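Local atomic coordinates of trypsin-resistant surface T6 protein (PDB entry 4P0D), a protein that probably polymerises through sortase-made linkages into the shaft of the cell-wall-anchored pili of the Gram-positive pathogen Streptococcus pyogenes. Residues T20-N32 with I39-E51. The protein carries 1 engineered substitution. Numbering follows the deposited sequence.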
# COMPACT_ATOMS: atom_id res chain seq x y z
N THR A 20 -4.93 -19.71 -17.15
CA THR A 20 -5.25 -20.17 -18.48
C THR A 20 -3.99 -20.80 -19.04
O THR A 20 -2.88 -20.28 -18.85
CB THR A 20 -5.64 -18.96 -19.35
OG1 THR A 20 -6.83 -18.38 -18.82
CG2 THR A 20 -5.85 -19.35 -20.77
N VAL A 21 -4.15 -21.92 -19.72
CA VAL A 21 -3.03 -22.58 -20.37
C VAL A 21 -3.29 -22.57 -21.89
O VAL A 21 -4.34 -23.05 -22.36
CB VAL A 21 -2.84 -24.02 -19.86
CG1 VAL A 21 -1.65 -24.66 -20.53
CG2 VAL A 21 -2.68 -24.03 -18.34
N THR A 22 -2.34 -22.00 -22.61
CA THR A 22 -2.36 -21.96 -24.06
C THR A 22 -1.10 -22.63 -24.60
O THR A 22 0.01 -22.31 -24.18
CB THR A 22 -2.42 -20.52 -24.57
OG1 THR A 22 -3.40 -19.77 -23.84
CG2 THR A 22 -2.76 -20.52 -26.06
N LEU A 23 -1.28 -23.55 -25.55
CA LEU A 23 -0.16 -24.22 -26.20
C LEU A 23 -0.04 -23.65 -27.62
O LEU A 23 -1.03 -23.57 -28.36
CB LEU A 23 -0.37 -25.73 -26.23
CG LEU A 23 0.38 -26.52 -25.16
CD1 LEU A 23 -0.03 -26.11 -23.75
CD2 LEU A 23 0.16 -28.02 -25.37
N TYR A 24 1.18 -23.24 -27.99
CA TYR A 24 1.43 -22.69 -29.32
C TYR A 24 2.33 -23.63 -30.06
O TYR A 24 3.46 -23.86 -29.64
CB TYR A 24 2.10 -21.33 -29.21
CG TYR A 24 1.31 -20.33 -28.41
CD1 TYR A 24 0.34 -19.56 -29.02
CD2 TYR A 24 1.56 -20.13 -27.05
CE1 TYR A 24 -0.39 -18.62 -28.31
CE2 TYR A 24 0.83 -19.20 -26.33
CZ TYR A 24 -0.15 -18.44 -26.96
OH TYR A 24 -0.90 -17.49 -26.26
N LYS A 25 1.85 -24.19 -31.16
CA LYS A 25 2.67 -25.13 -31.91
C LYS A 25 3.73 -24.38 -32.72
O LYS A 25 3.39 -23.61 -33.63
CB LYS A 25 1.81 -25.99 -32.82
CG LYS A 25 2.54 -27.14 -33.48
CD LYS A 25 1.53 -27.79 -34.42
CE LYS A 25 1.90 -29.18 -34.83
NZ LYS A 25 0.70 -29.76 -35.51
N ILE A 26 4.99 -24.64 -32.39
CA ILE A 26 6.14 -24.01 -33.04
C ILE A 26 6.95 -24.98 -33.90
O ILE A 26 7.87 -24.55 -34.60
CB ILE A 26 7.11 -23.39 -31.99
CG1 ILE A 26 7.53 -24.43 -30.95
CG2 ILE A 26 6.42 -22.21 -31.32
CD1 ILE A 26 8.85 -24.12 -30.28
N GLY A 27 6.64 -26.28 -33.82
CA GLY A 27 7.36 -27.32 -34.58
C GLY A 27 6.38 -28.35 -35.11
O GLY A 27 5.69 -29.02 -34.31
N GLU A 28 6.29 -28.46 -36.44
CA GLU A 28 5.49 -29.49 -37.11
C GLU A 28 6.35 -30.71 -37.40
O GLU A 28 7.47 -30.60 -37.93
CB GLU A 28 4.92 -28.98 -38.46
CG GLU A 28 3.69 -28.10 -38.33
CD GLU A 28 3.07 -27.70 -39.68
OE1 GLU A 28 3.77 -27.70 -40.72
OE2 GLU A 28 1.87 -27.35 -39.69
N GLY A 29 5.82 -31.88 -37.06
CA GLY A 29 6.46 -33.14 -37.44
C GLY A 29 6.26 -33.39 -38.93
O GLY A 29 5.12 -33.40 -39.42
N VAL A 30 7.36 -33.59 -39.66
CA VAL A 30 7.28 -33.87 -41.10
C VAL A 30 7.42 -35.36 -41.34
O VAL A 30 8.42 -35.98 -40.96
CB VAL A 30 8.36 -33.13 -41.92
CG1 VAL A 30 8.09 -33.25 -43.42
CG2 VAL A 30 8.42 -31.67 -41.52
N TYR A 31 6.42 -35.94 -41.99
CA TYR A 31 6.45 -37.33 -42.36
C TYR A 31 6.59 -37.45 -43.89
O TYR A 31 6.41 -36.46 -44.61
CB TYR A 31 5.16 -38.00 -41.89
CG TYR A 31 4.94 -38.04 -40.38
CD1 TYR A 31 4.49 -36.92 -39.67
CD2 TYR A 31 5.15 -39.22 -39.67
CE1 TYR A 31 4.28 -36.98 -38.28
CE2 TYR A 31 4.94 -39.30 -38.30
CZ TYR A 31 4.51 -38.18 -37.60
OH TYR A 31 4.33 -38.33 -36.24
N ASN A 32 6.93 -38.65 -44.35
CA ASN A 32 7.02 -38.96 -45.79
C ASN A 32 5.68 -38.97 -46.53
O ASN A 32 4.62 -38.92 -45.91
CB ASN A 32 7.75 -40.29 -46.00
CG ASN A 32 6.92 -41.50 -45.59
OD1 ASN A 32 5.83 -41.38 -45.02
ND2 ASN A 32 7.44 -42.68 -45.89
N ILE A 39 10.32 -37.90 -40.73
CA ILE A 39 11.49 -37.27 -41.33
C ILE A 39 12.19 -36.34 -40.32
O ILE A 39 13.30 -36.64 -39.86
CB ILE A 39 11.08 -36.49 -42.61
CG1 ILE A 39 10.20 -37.39 -43.52
CG2 ILE A 39 12.30 -35.98 -43.37
CD1 ILE A 39 9.97 -36.82 -44.91
N ASN A 40 11.54 -35.24 -39.98
CA ASN A 40 12.13 -34.21 -39.12
C ASN A 40 11.06 -33.25 -38.61
O ASN A 40 9.87 -33.41 -38.92
CB ASN A 40 13.21 -33.43 -39.90
CG ASN A 40 12.63 -32.60 -41.04
OD1 ASN A 40 11.47 -32.75 -41.40
ND2 ASN A 40 13.44 -31.71 -41.61
N PHE A 41 11.49 -32.25 -37.85
CA PHE A 41 10.61 -31.15 -37.46
C PHE A 41 10.78 -29.95 -38.35
O PHE A 41 11.90 -29.54 -38.61
CB PHE A 41 10.93 -30.72 -36.04
CG PHE A 41 10.49 -31.71 -35.03
CD1 PHE A 41 9.14 -31.93 -34.82
CD2 PHE A 41 11.41 -32.41 -34.29
CE1 PHE A 41 8.72 -32.86 -33.88
CE2 PHE A 41 11.00 -33.34 -33.35
CZ PHE A 41 9.65 -33.56 -33.15
N LYS A 42 9.67 -29.38 -38.81
CA LYS A 42 9.66 -28.06 -39.43
C LYS A 42 9.22 -27.00 -38.41
O LYS A 42 8.10 -27.05 -37.90
CB LYS A 42 8.73 -28.02 -40.63
CG LYS A 42 8.59 -26.62 -41.23
CD LYS A 42 7.99 -26.62 -42.63
CE LYS A 42 6.47 -26.54 -42.63
NZ LYS A 42 5.96 -25.63 -43.70
N TYR A 43 10.09 -26.04 -38.14
CA TYR A 43 9.85 -25.02 -37.14
C TYR A 43 9.33 -23.75 -37.77
O TYR A 43 9.71 -23.42 -38.88
CB TYR A 43 11.15 -24.73 -36.39
CG TYR A 43 11.61 -25.88 -35.54
CD1 TYR A 43 10.95 -26.19 -34.36
CD2 TYR A 43 12.70 -26.66 -35.92
CE1 TYR A 43 11.36 -27.23 -33.57
CE2 TYR A 43 13.11 -27.71 -35.13
CZ TYR A 43 12.44 -28.00 -33.95
OH TYR A 43 12.84 -29.05 -33.15
N ALA A 44 8.48 -23.02 -37.05
CA ALA A 44 7.96 -21.75 -37.54
C ALA A 44 9.11 -20.77 -37.82
O ALA A 44 10.15 -20.82 -37.16
CB ALA A 44 6.98 -21.16 -36.53
N GLU A 45 8.91 -19.92 -38.83
CA GLU A 45 9.91 -18.93 -39.24
C GLU A 45 10.16 -18.03 -38.05
O GLU A 45 9.20 -17.55 -37.44
CB GLU A 45 9.40 -18.07 -40.41
N GLY A 46 11.43 -17.82 -37.73
CA GLY A 46 11.84 -16.99 -36.59
C GLY A 46 12.18 -17.79 -35.35
O GLY A 46 12.78 -17.26 -34.40
N VAL A 47 11.80 -19.07 -35.33
CA VAL A 47 12.12 -19.93 -34.21
C VAL A 47 13.56 -20.37 -34.35
O VAL A 47 13.97 -20.89 -35.38
CB VAL A 47 11.21 -21.17 -34.12
CG1 VAL A 47 11.69 -22.12 -33.04
CG2 VAL A 47 9.77 -20.75 -33.85
N SER A 48 14.32 -20.16 -33.28
CA SER A 48 15.68 -20.57 -33.21
C SER A 48 15.88 -21.29 -31.88
O SER A 48 15.64 -20.72 -30.81
CB SER A 48 16.59 -19.33 -33.31
OG SER A 48 17.93 -19.65 -33.04
N LEU A 49 16.31 -22.55 -31.95
CA LEU A 49 16.65 -23.30 -30.74
C LEU A 49 17.72 -24.33 -31.00
O LEU A 49 17.98 -24.70 -32.14
CB LEU A 49 15.40 -23.97 -30.14
CG LEU A 49 14.49 -24.80 -31.05
CD1 LEU A 49 15.11 -26.14 -31.41
CD2 LEU A 49 13.14 -24.99 -30.37
N THR A 50 18.31 -24.80 -29.91
CA THR A 50 19.33 -25.83 -29.94
C THR A 50 18.68 -27.20 -29.77
O THR A 50 18.18 -27.52 -28.69
CB THR A 50 20.33 -25.58 -28.80
OG1 THR A 50 20.83 -24.25 -28.91
CG2 THR A 50 21.47 -26.56 -28.83
N GLU A 51 18.69 -28.01 -30.83
CA GLU A 51 17.96 -29.28 -30.86
C GLU A 51 18.50 -30.29 -29.85
O GLU A 51 17.76 -31.16 -29.39
CB GLU A 51 17.98 -29.87 -32.27
CG GLU A 51 17.42 -28.92 -33.33
CD GLU A 51 17.34 -29.54 -34.71
OE1 GLU A 51 18.19 -30.41 -35.02
OE2 GLU A 51 16.43 -29.16 -35.48
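Glu28 and Lys42 face each other as a hydrogen-bonded antiparallel pair: the N of each donates to the O of the other, both at 2.7 Å. On the same face Val30 pairs with Asn40, and the bond from Val30 N to Asn40 O is straight (164° at the hydrogen). Here the hairpin is irregular. Ile39 and Asn40 both oppose Val30 in a classic beta bulge, so Val30 O receives Ile39 N at 2.7 Å and, weakly, Asn40 N at 3.4 Å.

The side chains on this face run alongside each other. Asn40 turns its CG between its own N and carbonyl carbon (chi1 67°), which carries OD1 against Val30, 3.2 Å from CG2. Glu28 stays extended while Lys42 bends at its third and fourth torsions; Glu28 OE1 meets Lys42 CE, but Lys42 NZ stays 4.2 Å from Glu28 OE1, a proximity of opposite charges rather than a salt bridge. Ile39 reaches beyond Val30, laying CD1 on the Tyr31 backbone.

On the opposite face Tyr43 and Phe41 stand beside Gly27 and Gly29. Each glycine pairs with its aromatic in a non-hydrogen-bonded position, and Tyr43 CD1 comes within 3.8 Å of Gly27 CA. Ile26 O, which accepts Ala44 N, also lies at the edge of the Tyr43 ring. After the strand, a type II turn from Ala44 to Val47 folds the chain back so that Val47 CG2 touches Ile26 CB at 4.2 Å.

Ile26 also packs on Ile62 and Ile66 of helix 56-68, while Phe38 meets the Phe41 ring edge-to-face. Within the Ig-like domain, the N-terminal part of strand 20-31, before the hairpin pairing begins, hydrogen-bonds through its backbone to strands 75-79 and 94-101.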